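Local coordinates for sporozoite microneme protein essential for cell traversal (Plasmodium berghei, PDB 4U5A), which is a microneme protein essential for host cell traversal by malaria sporozoites and folds as a four-helix bundle, at residues E13-S18 against N78-V83; E62-I67 against D187-L192; N119-I124 against K134-S139. One frame throughout, in Å; residues are numbered along the deposited sequence.

In the fold
Contacts 1 and 2 join helices of the four-helix bundle, made chiefly of helices 10-39, 59-84, 88-126 and 167-197; contact 3 folds the chain after helix 88-126 back against it. Contacts 1 and 2 share helix 59-84: contact 1 ties it to helix 10-39 near one end of the molecule, and contact 2 packs it against helix 167-197 closer to the middle, their centres about 20 Å apart. Contact 3 lies on the other side of the chain's centre, about 43 Å from contact 1 between centres. Contact 1 is largely buried and pairs apolar packing with a salt bridge. Contact 2 is a surface seam of aliphatic groups, and contact 3, partly buried, sets a valine from a turn against a serine and an isoleucine.

Contact 1: E13-S18 against N78-V83; sequences EFDKLS and NNKTHV
The helical segments that carry F14 against V83 and D15 against K80 run nearly antiparallel, at 154° with their axes 11.2 Å from each other, and the CA atoms nearest across them are those of F14 and K80, 7.8 Å apart. The one ionic link is between D15 and K80. The lysine chain is extended all the way beyond CG, which gives it the length to cross the gap between the helices, and it meets the aspartate at about a right angle. Its NZ approaches D15 OD1 to 2.6 Å on the syn lone pair, the side of the other carboxylate oxygen; E77 of the same chain forms a second salt bridge with this ammonium, so two acidic groups probably share its charge. This is an antiparallel pair of neighbouring helices in the four-helix bundle, in which helix 59-84 returns alongside helix 10-39: apolar residues face inward, and long charged ones bridge the margin. F14 supplies the inward part. Its CZ touches V83 CG2 at 3.5 Å, an oblique approach in which the ring tip and one methyl of a branched valine fill the interface together. N79, with CG anti to its backbone N (chi1 -170°), brings OD1 to 4.0 Å from F14 CE1, the amide and ring planes 29° apart. Polar but buried, this asparagine also has a weak hydrogen bond from ND2 to Y90 OH. Beyond, F14 packs on I76 and on I98 of helix 88-126.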
ATOM      1  N   GLU A  13     -16.172  19.677   6.389  1.00 48.10           N
ATOM      2  CA  GLU A  13     -15.296  19.515   5.233  1.00 53.28           C
ATOM      3  C   GLU A  13     -14.010  18.778   5.618  1.00 51.46           C
ATOM      4  O   GLU A  13     -13.507  17.932   4.863  1.00 46.13           O
ATOM      5  CB  GLU A  13     -14.978  20.883   4.621  1.00 68.28           C
ATOM      6  CG  GLU A  13     -16.179  21.547   3.945  1.00 76.16           C
ATOM      7  CD  GLU A  13     -15.931  22.999   3.573  1.00 77.17           C
ATOM      8  OE1 GLU A  13     -15.089  23.650   4.227  1.00 80.64           O
ATOM      9  OE2 GLU A  13     -16.581  23.490   2.625  1.00 93.10           O
ATOM     10  N   PHE A  14     -13.495  19.091   6.804  1.00 44.46           N
ATOM     11  CA  PHE A  14     -12.337  18.384   7.346  1.00 47.92           C
ATOM     12  C   PHE A  14     -12.711  16.929   7.633  1.00 46.15           C
ATOM     13  O   PHE A  14     -11.936  15.998   7.355  1.00 42.25           O
ATOM     14  CB  PHE A  14     -11.817  19.090   8.600  1.00 43.34           C
ATOM     15  CG  PHE A  14     -10.917  20.259   8.299  1.00 51.60           C
ATOM     16  CD1 PHE A  14      -9.557  20.189   8.554  1.00 57.65           C
ATOM     17  CD2 PHE A  14     -11.432  21.420   7.741  1.00 53.00           C
ATOM     18  CE1 PHE A  14      -8.728  21.260   8.269  1.00 59.11           C
ATOM     19  CE2 PHE A  14     -10.609  22.493   7.452  1.00 53.68           C
ATOM     20  CZ  PHE A  14      -9.254  22.412   7.715  1.00 53.70           C
ATOM     21  N   ASP A  15     -13.902  16.747   8.199  1.00 34.84           N
ATOM     22  CA  ASP A  15     -14.458  15.419   8.405  1.00 39.50           C
ATOM     23  C   ASP A  15     -14.496  14.656   7.076  1.00 42.30           C
ATOM     24  O   ASP A  15     -14.233  13.449   7.032  1.00 42.35           O
ATOM     25  CB  ASP A  15     -15.857  15.512   9.015  1.00 37.97           C
ATOM     26  CG  ASP A  15     -15.828  15.870  10.494  1.00 55.00           C
ATOM     27  OD1 ASP A  15     -14.749  15.746  11.112  1.00 53.72           O
ATOM     28  OD2 ASP A  15     -16.880  16.272  11.036  1.00 51.16           O
ATOM     29  N   LYS A  16     -14.803  15.370   5.995  1.00 38.04           N
ATOM     30  CA  LYS A  16     -14.813  14.773   4.663  1.00 41.90           C
ATOM     31  C   LYS A  16     -13.406  14.368   4.235  1.00 48.73           C
ATOM     32  O   LYS A  16     -13.224  13.323   3.606  1.00 33.73           O
ATOM     33  CB  LYS A  16     -15.422  15.727   3.646  1.00 29.99           C
ATOM     34  N   LEU A  17     -12.413  15.192   4.566  1.00 42.09           N
ATOM     35  CA  LEU A  17     -11.022  14.810   4.310  1.00 34.07           C
ATOM     36  C   LEU A  17     -10.701  13.473   4.981  1.00 39.68           C
ATOM     37  O   LEU A  17     -10.180  12.542   4.340  1.00 45.44           O
ATOM     38  CB  LEU A  17     -10.061  15.900   4.791  1.00 45.65           C
ATOM     39  CG  LEU A  17      -9.991  17.162   3.927  1.00 54.34           C
ATOM     40  CD1 LEU A  17      -9.175  18.250   4.604  1.00 54.56           C
ATOM     41  CD2 LEU A  17      -9.392  16.823   2.573  1.00 37.79           C
ATOM     42  N   SER A  18     -11.044  13.372   6.264  1.00 39.85           N
ATOM     43  CA  SER A  18     -10.784  12.148   7.014  1.00 34.09           C
ATOM     44  C   SER A  18     -11.485  10.936   6.399  1.00 41.26           C
ATOM     45  O   SER A  18     -10.864   9.887   6.183  1.00 39.15           O
ATOM     46  CB  SER A  18     -11.225  12.312   8.470  1.00 37.66           C
ATOM     47  OG  SER A  18     -10.396  13.227   9.161  1.00 35.49           O
ATOM     48  N   ASN A  78      -7.389  17.016  15.795  1.00 38.69           N
ATOM     49  CA  ASN A  78      -6.636  17.907  16.668  1.00 39.54           C
ATOM     50  C   ASN A  78      -6.333  19.246  16.003  1.00 48.39           C
ATOM     51  O   ASN A  78      -5.834  20.169  16.650  1.00 62.10           O
ATOM     52  CB  ASN A  78      -5.341  17.234  17.118  1.00 38.51           C
ATOM     53  CG  ASN A  78      -5.584  16.087  18.091  1.00 54.66           C
ATOM     54  OD1 ASN A  78      -6.655  15.976  18.692  1.00 56.94           O
ATOM     55  ND2 ASN A  78      -4.589  15.219  18.236  1.00 72.32           N
ATOM     56  N   ASN A  79      -6.649  19.351  14.716  1.00 44.96           N
ATOM     57  CA  ASN A  79      -6.359  20.556  13.945  1.00 47.69           C
ATOM     58  C   ASN A  79      -7.626  21.387  13.738  1.00 49.60           C
ATOM     59  O   ASN A  79      -7.576  22.510  13.237  1.00 53.15           O
ATOM     60  CB  ASN A  79      -5.734  20.169  12.596  1.00 46.10           C
ATOM     61  CG  ASN A  79      -5.189  21.361  11.829  1.00 56.64           C
ATOM     62  OD1 ASN A  79      -5.804  21.830  10.873  1.00 58.88           O
ATOM     63  ND2 ASN A  79      -4.021  21.846  12.236  1.00 66.01           N
ATOM     64  N   LYS A  80      -8.761  20.820  14.137  1.00 44.57           N
ATOM     65  CA  LYS A  80     -10.038  21.517  14.094  1.00 49.27           C
ATOM     66  C   LYS A  80     -10.026  22.761  14.974  1.00 46.85           C
ATOM     67  O   LYS A  80     -10.685  23.752  14.668  1.00 56.88           O
ATOM     68  CB  LYS A  80     -11.172  20.584  14.517  1.00 54.01           C
ATOM     69  CG  LYS A  80     -11.517  19.509  13.497  1.00 48.07           C
ATOM     70  CD  LYS A  80     -12.669  18.651  13.991  1.00 48.86           C
ATOM     71  CE  LYS A  80     -12.992  17.544  13.010  1.00 48.47           C
ATOM     72  NZ  LYS A  80     -14.146  16.726  13.468  1.00 54.30           N
ATOM     73  N   THR A  81      -9.289  22.685  16.080  1.00 46.81           N
ATOM     74  CA  THR A  81      -9.177  23.776  17.044  1.00 46.42           C
ATOM     75  C   THR A  81      -8.582  25.036  16.414  1.00 63.10           C
ATOM     76  O   THR A  81      -9.073  26.144  16.632  1.00 68.73           O
ATOM     77  CB  THR A  81      -8.310  23.356  18.254  1.00 60.48           C
ATOM     78  OG1 THR A  81      -8.795  22.119  18.793  1.00 80.15           O
ATOM     79  CG2 THR A  81      -8.331  24.426  19.335  1.00 66.24           C
ATOM     80  N   HIS A  82      -7.533  24.849  15.618  1.00 44.74           N
ATOM     81  CA  HIS A  82      -6.847  25.951  14.943  1.00 47.23           C
ATOM     82  C   HIS A  82      -7.709  26.585  13.851  1.00 40.64           C
ATOM     83  O   HIS A  82      -7.459  27.713  13.425  1.00 54.78           O
ATOM     84  CB  HIS A  82      -5.524  25.475  14.340  1.00 58.35           C
ATOM     85  CG  HIS A  82      -4.479  25.138  15.358  1.00 61.92           C
ATOM     86  ND1 HIS A  82      -3.278  24.543  15.022  1.00 67.20           N
ATOM     87  CD2 HIS A  82      -4.439  25.322  16.699  1.00 57.40           C
ATOM     88  CE1 HIS A  82      -2.553  24.371  16.111  1.00 86.94           C
ATOM     89  NE2 HIS A  82      -3.235  24.835  17.145  1.00 79.67           N
ATOM     90  N   VAL A  83      -8.725  25.858  13.403  1.00 48.90           N
ATOM     91  CA  VAL A  83      -9.510  26.258  12.246  1.00 59.75           C
ATOM     92  C   VAL A  83     -10.598  27.267  12.622  1.00 58.53           C
ATOM     93  O   VAL A  83     -10.895  28.188  11.856  1.00 64.20           O
ATOM     94  CB  VAL A  83     -10.144  25.014  11.578  1.00 62.13           C
ATOM     95  CG1 VAL A  83     -11.447  25.360  10.892  1.00 64.03           C
ATOM     96  CG2 VAL A  83      -9.162  24.375  10.605  1.00 60.71           C
TER

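Contact 2: E62-I67 against D187-L192; sequences EEKLNI and DLINDL
In the groove between helices 59-84 and 167-197 of the four-helix bundle, I189 inserts its end between K64 and I67, and the contact is made almost wholly by that one aliphatic side chain. The backbones approach to 7.6 Å between the CA atoms of I67 and I189. With CG1 beside the backbone N (chi1 -72°) and the chain continuing straight to CD1 (chi2 177°), the isoleucine extends toward the opposite helix and places its terminal methyl where three groups converge. I189 CD1 lies 3.7 Å from I67 CG2; the two isoleucines cross at about a right angle, and methyl groups of the two branched chains meet. A second touch, 4.1 Å between CG2 of I189 and CG2 of I67, broadens this patch. The same I189 CD1 also comes within 3.6 Å of K64 O and 3.8 Å of K64 CD. Lysine suits this margin: its methylene chain, bent at chi2 (-69°), offers an apolar surface to the methyl, while its NZ is carried onward to a weak hydrogen bond with T186 OG1. I67 is exposed, and this seam belongs to the outside of the bundle. Deeper in, I189 and L192 pack on I68 and I71 of helix 59-84, L192 also reaches V101, and L65 and L188 both meet L109 of helix 88-126, with helix 10-39 touching L65 through T28 and I32.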
ATOM      1  N   GLU A  62      -1.766  -4.654   6.569  1.00 38.51           N
ATOM      2  CA  GLU A  62      -3.056  -4.075   6.939  1.00 40.82           C
ATOM      3  C   GLU A  62      -2.902  -3.196   8.166  1.00 37.66           C
ATOM      4  O   GLU A  62      -3.521  -2.140   8.266  1.00 42.53           O
ATOM      5  CB  GLU A  62      -4.108  -5.166   7.198  1.00 41.07           C
ATOM      6  CG  GLU A  62      -5.509  -4.600   7.458  1.00 47.25           C
ATOM      7  CD  GLU A  62      -6.547  -5.653   7.770  1.00 71.02           C
ATOM      8  OE1 GLU A  62      -6.198  -6.853   7.784  1.00 83.81           O
ATOM      9  OE2 GLU A  62      -7.722  -5.279   7.994  1.00 86.95           O
ATOM     10  N   GLU A  63      -2.060  -3.634   9.095  1.00 31.70           N
ATOM     11  CA  GLU A  63      -1.811  -2.864  10.297  1.00 34.06           C
ATOM     12  C   GLU A  63      -1.146  -1.532   9.978  1.00 37.85           C
ATOM     13  O   GLU A  63      -1.498  -0.505  10.559  1.00 42.78           O
ATOM     14  CB  GLU A  63      -0.959  -3.665  11.281  1.00 40.61           C
ATOM     15  CG  GLU A  63      -1.668  -4.883  11.873  1.00 57.47           C
ATOM     16  CD  GLU A  63      -0.770  -5.703  12.786  1.00 65.97           C
ATOM     17  OE1 GLU A  63       0.461  -5.686  12.578  1.00 65.05           O
ATOM     18  OE2 GLU A  63      -1.296  -6.357  13.712  1.00 81.84           O
ATOM     19  N   LYS A  64      -0.209  -1.549   9.037  1.00 34.18           N
ATOM     20  CA  LYS A  64       0.506  -0.341   8.645  1.00 31.86           C
ATOM     21  C   LYS A  64      -0.420   0.675   7.988  1.00 35.27           C
ATOM     22  O   LYS A  64      -0.261   1.881   8.166  1.00 35.67           O
ATOM     23  CB  LYS A  64       1.652  -0.689   7.695  1.00 31.33           C
ATOM     24  CG  LYS A  64       2.741  -1.555   8.304  1.00 33.98           C
ATOM     25  CD  LYS A  64       3.531  -0.773   9.343  1.00 40.91           C
ATOM     26  CE  LYS A  64       4.582  -1.638  10.017  1.00 33.53           C
ATOM     27  NZ  LYS A  64       5.376  -0.845  10.993  1.00 50.50           N
ATOM     28  N   LEU A  65      -1.391   0.183   7.232  1.00 33.66           N
ATOM     29  CA  LEU A  65      -2.328   1.060   6.551  1.00 31.44           C
ATOM     30  C   LEU A  65      -3.372   1.579   7.537  1.00 27.76           C
ATOM     31  O   LEU A  65      -3.905   2.675   7.370  1.00 36.72           O
ATOM     32  CB  LEU A  65      -2.990   0.328   5.380  1.00 37.70           C
ATOM     33  CG  LEU A  65      -2.017  -0.028   4.248  1.00 33.23           C
ATOM     34  CD1 LEU A  65      -2.727  -0.653   3.064  1.00 46.11           C
ATOM     35  CD2 LEU A  65      -1.231   1.189   3.807  1.00 43.15           C
ATOM     36  N   ASN A  66      -3.653   0.798   8.575  1.00 34.82           N
ATOM     37  CA  ASN A  66      -4.553   1.248   9.627  1.00 31.13           C
ATOM     38  C   ASN A  66      -3.898   2.359  10.444  1.00 31.96           C
ATOM     39  O   ASN A  66      -4.574   3.242  10.968  1.00 33.04           O
ATOM     40  CB  ASN A  66      -4.951   0.080  10.532  1.00 28.41           C
ATOM     41  CG  ASN A  66      -6.029  -0.804   9.915  1.00 37.51           C
ATOM     42  OD1 ASN A  66      -6.741  -0.395   8.997  1.00 42.20           O
ATOM     43  ND2 ASN A  66      -6.151  -2.024  10.426  1.00 30.94           N
ATOM     44  N   ILE A  67      -2.571   2.318  10.525  1.00 30.39           N
ATOM     45  CA  ILE A  67      -1.800   3.352  11.207  1.00 29.59           C
ATOM     46  C   ILE A  67      -1.857   4.668  10.430  1.00 31.70           C
ATOM     47  O   ILE A  67      -2.143   5.722  10.997  1.00 26.23           O
ATOM     48  CB  ILE A  67      -0.324   2.917  11.381  1.00 39.93           C
ATOM     49  CG1 ILE A  67      -0.225   1.714  12.323  1.00 35.74           C
ATOM     50  CG2 ILE A  67       0.528   4.068  11.896  1.00 32.04           C
ATOM     51  CD1 ILE A  67       1.188   1.229  12.548  1.00 31.73           C
ATOM     52  N   ASP A 187       8.625   3.365   6.462  1.00 43.61           N
ATOM     53  CA  ASP A 187       9.228   4.652   6.142  1.00 45.16           C
ATOM     54  C   ASP A 187       8.194   5.637   5.602  1.00 42.00           C
ATOM     55  O   ASP A 187       8.351   6.850   5.737  1.00 37.93           O
ATOM     56  CB  ASP A 187      10.372   4.467   5.145  1.00 41.84           C
ATOM     57  CG  ASP A 187      11.514   3.648   5.720  1.00 62.16           C
ATOM     58  OD1 ASP A 187      11.523   3.423   6.950  1.00 68.63           O
ATOM     59  OD2 ASP A 187      12.397   3.224   4.944  1.00 62.14           O
ATOM     60  N   LEU A 188       7.135   5.105   4.998  1.00 41.50           N
ATOM     61  CA  LEU A 188       6.043   5.929   4.492  1.00 33.68           C
ATOM     62  C   LEU A 188       5.283   6.554   5.651  1.00 40.76           C
ATOM     63  O   LEU A 188       4.895   7.722   5.601  1.00 38.02           O
ATOM     64  CB  LEU A 188       5.102   5.094   3.624  1.00 32.52           C
ATOM     65  CG  LEU A 188       4.113   5.851   2.738  1.00 46.05           C
ATOM     66  CD1 LEU A 188       4.827   6.912   1.920  1.00 47.86           C
ATOM     67  CD2 LEU A 188       3.386   4.880   1.825  1.00 37.20           C
ATOM     68  N   ILE A 189       5.088   5.762   6.700  1.00 33.05           N
ATOM     69  CA  ILE A 189       4.482   6.237   7.936  1.00 32.17           C
ATOM     70  C   ILE A 189       5.354   7.341   8.526  1.00 40.16           C
ATOM     71  O   ILE A 189       4.851   8.322   9.074  1.00 39.80           O
ATOM     72  CB  ILE A 189       4.299   5.086   8.951  1.00 39.18           C
ATOM     73  CG1 ILE A 189       3.181   4.144   8.494  1.00 27.15           C
ATOM     74  CG2 ILE A 189       4.014   5.619  10.350  1.00 34.10           C
ATOM     75  CD1 ILE A 189       2.986   2.941   9.400  1.00 23.95           C
ATOM     76  N   ASN A 190       6.668   7.187   8.392  1.00 36.27           N
ATOM     77  CA  ASN A 190       7.596   8.189   8.896  1.00 43.53           C
ATOM     78  C   ASN A 190       7.510   9.477   8.075  1.00 46.63           C
ATOM     79  O   ASN A 190       7.558  10.574   8.631  1.00 55.08           O
ATOM     80  CB  ASN A 190       9.027   7.645   8.893  1.00 40.72           C
ATOM     81  CG  ASN A 190      10.009   8.580   9.577  1.00 58.73           C
ATOM     82  OD1 ASN A 190       9.952   8.777  10.790  1.00 55.70           O
ATOM     83  ND2 ASN A 190      10.925   9.151   8.802  1.00 64.59           N
ATOM     84  N   ASP A 191       7.374   9.340   6.758  1.00 47.40           N
ATOM     85  CA  ASP A 191       7.218  10.500   5.882  1.00 48.77           C
ATOM     86  C   ASP A 191       5.923  11.251   6.181  1.00 40.03           C
ATOM     87  O   ASP A 191       5.889  12.481   6.151  1.00 36.83           O
ATOM     88  CB  ASP A 191       7.247  10.080   4.408  1.00 48.92           C
ATOM     89  CG  ASP A 191       8.616   9.596   3.962  1.00 66.25           C
ATOM     90  OD1 ASP A 191       9.625   9.986   4.587  1.00 71.43           O
ATOM     91  OD2 ASP A 191       8.681   8.828   2.977  1.00 64.01           O
ATOM     92  N   LEU A 192       4.864  10.502   6.476  1.00 42.11           N
ATOM     93  CA  LEU A 192       3.569  11.085   6.811  1.00 37.23           C
ATOM     94  C   LEU A 192       3.640  11.897   8.102  1.00 37.96           C
ATOM     95  O   LEU A 192       3.105  13.002   8.186  1.00 39.52           O
ATOM     96  CB  LEU A 192       2.510   9.990   6.939  1.00 32.99           C
ATOM     97  CG  LEU A 192       1.125  10.430   7.420  1.00 30.45           C
ATOM     98  CD1 LEU A 192       0.486  11.388   6.434  1.00 37.34           C
ATOM     99  CD2 LEU A 192       0.234   9.222   7.634  1.00 30.53           C
TER

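Contact 3: N119-I124 against K134-S139; sequences NKSHII and KGVLES
V136 is the hub, meeting S121 and I124 one helical turn apart. Its CG1 rests 3.7 Å from S121 CB and nearly as near to OG, a small side chain that lets the valine come close to the helix; the CA atoms of S121 and V136 are 6.5 Å apart. The other valine methyl, CG2, lies 4.5 Å from I124 CD1. With CG1 anti to the backbone N (chi1 153°) and CG2 beside it, the valine fork puts one methyl at each residue. I124, buried and branched, also sets CG2 against the backbone of K134, 4.3 Å from its CA, so the lysine contributes main chain here. In the next shell, S121 OG makes a weak hydrogen bond to E117 O of its own helix, while L125 is touched by the side chains of K134, V136 and L137. Other sides of helix 88-126 face its bundle partners: I123 meets I39 and I174, and H122 stacks T-shaped on F173 of helix 167-197. The whole is a turn back at the end of a bundle helix, where the short helix 137-142 and the loop before it fold against the last turns of helix 88-126.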
ATOM      1  N   ASN A 119       6.233  -8.404  -7.976  1.00 51.23           N
ATOM      2  CA  ASN A 119       6.738  -9.344  -6.968  1.00 51.60           C
ATOM      3  C   ASN A 119       5.840 -10.581  -6.803  1.00 43.48           C
ATOM      4  O   ASN A 119       6.331 -11.708  -6.675  1.00 48.68           O
ATOM      5  CB  ASN A 119       6.897  -8.641  -5.614  1.00 44.03           C
ATOM      6  CG  ASN A 119       8.180  -7.820  -5.513  1.00 49.30           C
ATOM      7  OD1 ASN A 119       9.176  -8.101  -6.183  1.00 44.66           O
ATOM      8  ND2 ASN A 119       8.159  -6.800  -4.660  1.00 50.20           N
ATOM      9  N   LYS A 120       4.527 -10.358  -6.806  1.00 36.56           N
ATOM     10  CA  LYS A 120       3.536 -11.433  -6.738  1.00 35.18           C
ATOM     11  C   LYS A 120       3.665 -12.380  -7.921  1.00 56.79           C
ATOM     12  O   LYS A 120       3.717 -13.603  -7.746  1.00 57.57           O
ATOM     13  CB  LYS A 120       2.119 -10.854  -6.693  1.00 40.69           C
ATOM     14  CG  LYS A 120       1.045 -11.793  -7.238  1.00 51.23           C
ATOM     15  CD  LYS A 120      -0.288 -11.081  -7.415  1.00 63.62           C
ATOM     16  CE  LYS A 120      -0.935 -11.435  -8.745  1.00 75.67           C
ATOM     17  NZ  LYS A 120      -0.115 -10.921  -9.878  1.00 59.98           N
ATOM     18  N   SER A 121       3.707 -11.809  -9.125  1.00 61.08           N
ATOM     19  CA  SER A 121       3.871 -12.607 -10.336  1.00 50.59           C
ATOM     20  C   SER A 121       5.148 -13.438 -10.262  1.00 50.16           C
ATOM     21  O   SER A 121       5.155 -14.627 -10.600  1.00 48.64           O
ATOM     22  CB  SER A 121       3.889 -11.714 -11.580  1.00 44.43           C
ATOM     23  OG  SER A 121       2.629 -11.097 -11.791  1.00 50.00           O
ATOM     24  N   HIS A 122       6.224 -12.801  -9.809  1.00 43.81           N
ATOM     25  CA  HIS A 122       7.511 -13.466  -9.652  1.00 41.25           C
ATOM     26  C   HIS A 122       7.407 -14.665  -8.702  1.00 55.04           C
ATOM     27  O   HIS A 122       7.953 -15.742  -8.978  1.00 61.06           O
ATOM     28  CB  HIS A 122       8.552 -12.463  -9.145  1.00 35.26           C
ATOM     29  CG  HIS A 122       9.966 -12.934  -9.273  1.00 47.50           C
ATOM     30  ND1 HIS A 122      10.309 -14.120  -9.888  1.00 62.11           N
ATOM     31  CD2 HIS A 122      11.132 -12.376  -8.864  1.00 45.47           C
ATOM     32  CE1 HIS A 122      11.619 -14.273  -9.851  1.00 48.83           C
ATOM     33  NE2 HIS A 122      12.143 -13.226  -9.235  1.00 43.94           N
ATOM     34  N   ILE A 123       6.700 -14.476  -7.588  1.00 52.60           N
ATOM     35  CA  ILE A 123       6.523 -15.542  -6.606  1.00 59.59           C
ATOM     36  C   ILE A 123       5.708 -16.704  -7.179  1.00 59.46           C
ATOM     37  O   ILE A 123       6.093 -17.868  -7.035  1.00 49.20           O
ATOM     38  CB  ILE A 123       5.837 -15.025  -5.320  1.00 59.30           C
ATOM     39  CG1 ILE A 123       6.776 -14.091  -4.547  1.00 62.88           C
ATOM     40  CG2 ILE A 123       5.412 -16.183  -4.430  1.00 38.46           C
ATOM     41  CD1 ILE A 123       6.108 -13.363  -3.393  1.00 44.03           C
ATOM     42  N   ILE A 124       4.584 -16.388  -7.818  1.00 54.37           N
ATOM     43  CA  ILE A 124       3.741 -17.419  -8.424  1.00 57.73           C
ATOM     44  C   ILE A 124       4.526 -18.223  -9.455  1.00 65.62           C
ATOM     45  O   ILE A 124       4.432 -19.447  -9.486  1.00 65.05           O
ATOM     46  CB  ILE A 124       2.472 -16.825  -9.080  1.00 59.24           C
ATOM     47  CG1 ILE A 124       1.431 -16.485  -8.008  1.00 54.13           C
ATOM     48  CG2 ILE A 124       1.851 -17.815 -10.041  1.00 57.83           C
ATOM     49  CD1 ILE A 124       0.142 -15.879  -8.552  1.00 55.34           C
ATOM     50  N   LYS A 134      -1.098 -19.880 -12.883  1.00 77.62           N
ATOM     51  CA  LYS A 134       0.197 -19.692 -13.520  1.00 79.62           C
ATOM     52  C   LYS A 134      -0.030 -19.325 -14.990  1.00 94.44           C
ATOM     53  O   LYS A 134       0.838 -19.511 -15.842  1.00 89.85           O
ATOM     54  CB  LYS A 134       1.061 -20.951 -13.378  1.00 64.87           C
ATOM     55  CG  LYS A 134       2.541 -20.754 -13.680  1.00 58.15           C
ATOM     56  CD  LYS A 134       3.353 -21.970 -13.273  1.00 61.24           C
ATOM     57  CE  LYS A 134       4.818 -21.801 -13.639  1.00 66.68           C
ATOM     58  NZ  LYS A 134       5.665 -22.913 -13.127  1.00 62.63           N
ATOM     59  N   GLY A 135      -1.219 -18.798 -15.273  1.00101.01           N
ATOM     60  CA  GLY A 135      -1.483 -18.107 -16.522  1.00 71.79           C
ATOM     61  C   GLY A 135      -1.009 -16.675 -16.360  1.00 82.36           C
ATOM     62  O   GLY A 135      -1.543 -15.744 -16.961  1.00 73.90           O
ATOM     63  N   VAL A 136       0.002 -16.515 -15.515  1.00 89.98           N
ATOM     64  CA  VAL A 136       0.700 -15.260 -15.309  1.00 74.89           C
ATOM     65  C   VAL A 136       1.768 -15.198 -16.394  1.00 76.82           C
ATOM     66  O   VAL A 136       2.225 -14.122 -16.789  1.00 76.12           O
ATOM     67  CB  VAL A 136       1.309 -15.187 -13.878  1.00 72.44           C
ATOM     68  CG1 VAL A 136       2.524 -14.275 -13.820  1.00 60.80           C
ATOM     69  CG2 VAL A 136       0.258 -14.749 -12.872  1.00 65.68           C
ATOM     70  N   LEU A 137       2.124 -16.377 -16.897  1.00 79.41           N
ATOM     71  CA  LEU A 137       3.058 -16.511 -18.004  1.00 71.03           C
ATOM     72  C   LEU A 137       2.615 -15.741 -19.247  1.00 67.41           C
ATOM     73  O   LEU A 137       3.450 -15.221 -19.982  1.00 73.11           O
ATOM     74  CB  LEU A 137       3.239 -17.991 -18.351  1.00 66.36           C
ATOM     75  CG  LEU A 137       4.036 -18.861 -17.374  1.00 67.57           C
ATOM     76  CD1 LEU A 137       3.778 -20.344 -17.615  1.00 52.99           C
ATOM     77  CD2 LEU A 137       5.517 -18.557 -17.487  1.00 68.91           C
ATOM     78  N   GLU A 138       1.307 -15.661 -19.476  1.00 65.25           N
ATOM     79  CA  GLU A 138       0.791 -14.923 -20.625  1.00 86.86           C
ATOM     80  C   GLU A 138       0.835 -13.421 -20.357  1.00 85.68           C
ATOM     81  O   GLU A 138       1.079 -12.619 -21.265  1.00 88.68           O
ATOM     82  CB  GLU A 138      -0.633 -15.372 -20.970  1.00 85.27           C
ATOM     83  CG  GLU A 138      -1.711 -14.899 -20.004  1.00102.67           C
ATOM     84  CD  GLU A 138      -3.109 -15.266 -20.459  1.00114.85           C
ATOM     85  OE1 GLU A 138      -3.308 -15.446 -21.679  1.00106.15           O
ATOM     86  OE2 GLU A 138      -4.010 -15.374 -19.597  1.00 99.29           O
ATOM     87  N   SER A 139       0.649 -13.052 -19.094  1.00 76.31           N
ATOM     88  CA  SER A 139       0.640 -11.655 -18.701  1.00 75.08           C
ATOM     89  C   SER A 139       2.067 -11.143 -18.721  1.00 71.16           C
ATOM     90  O   SER A 139       2.321  -9.983 -19.045  1.00 77.12           O
ATOM     91  CB  SER A 139       0.018 -11.483 -17.315  1.00 73.25           C
ATOM     92  OG  SER A 139      -1.384 -11.692 -17.353  1.00 89.58           O
TER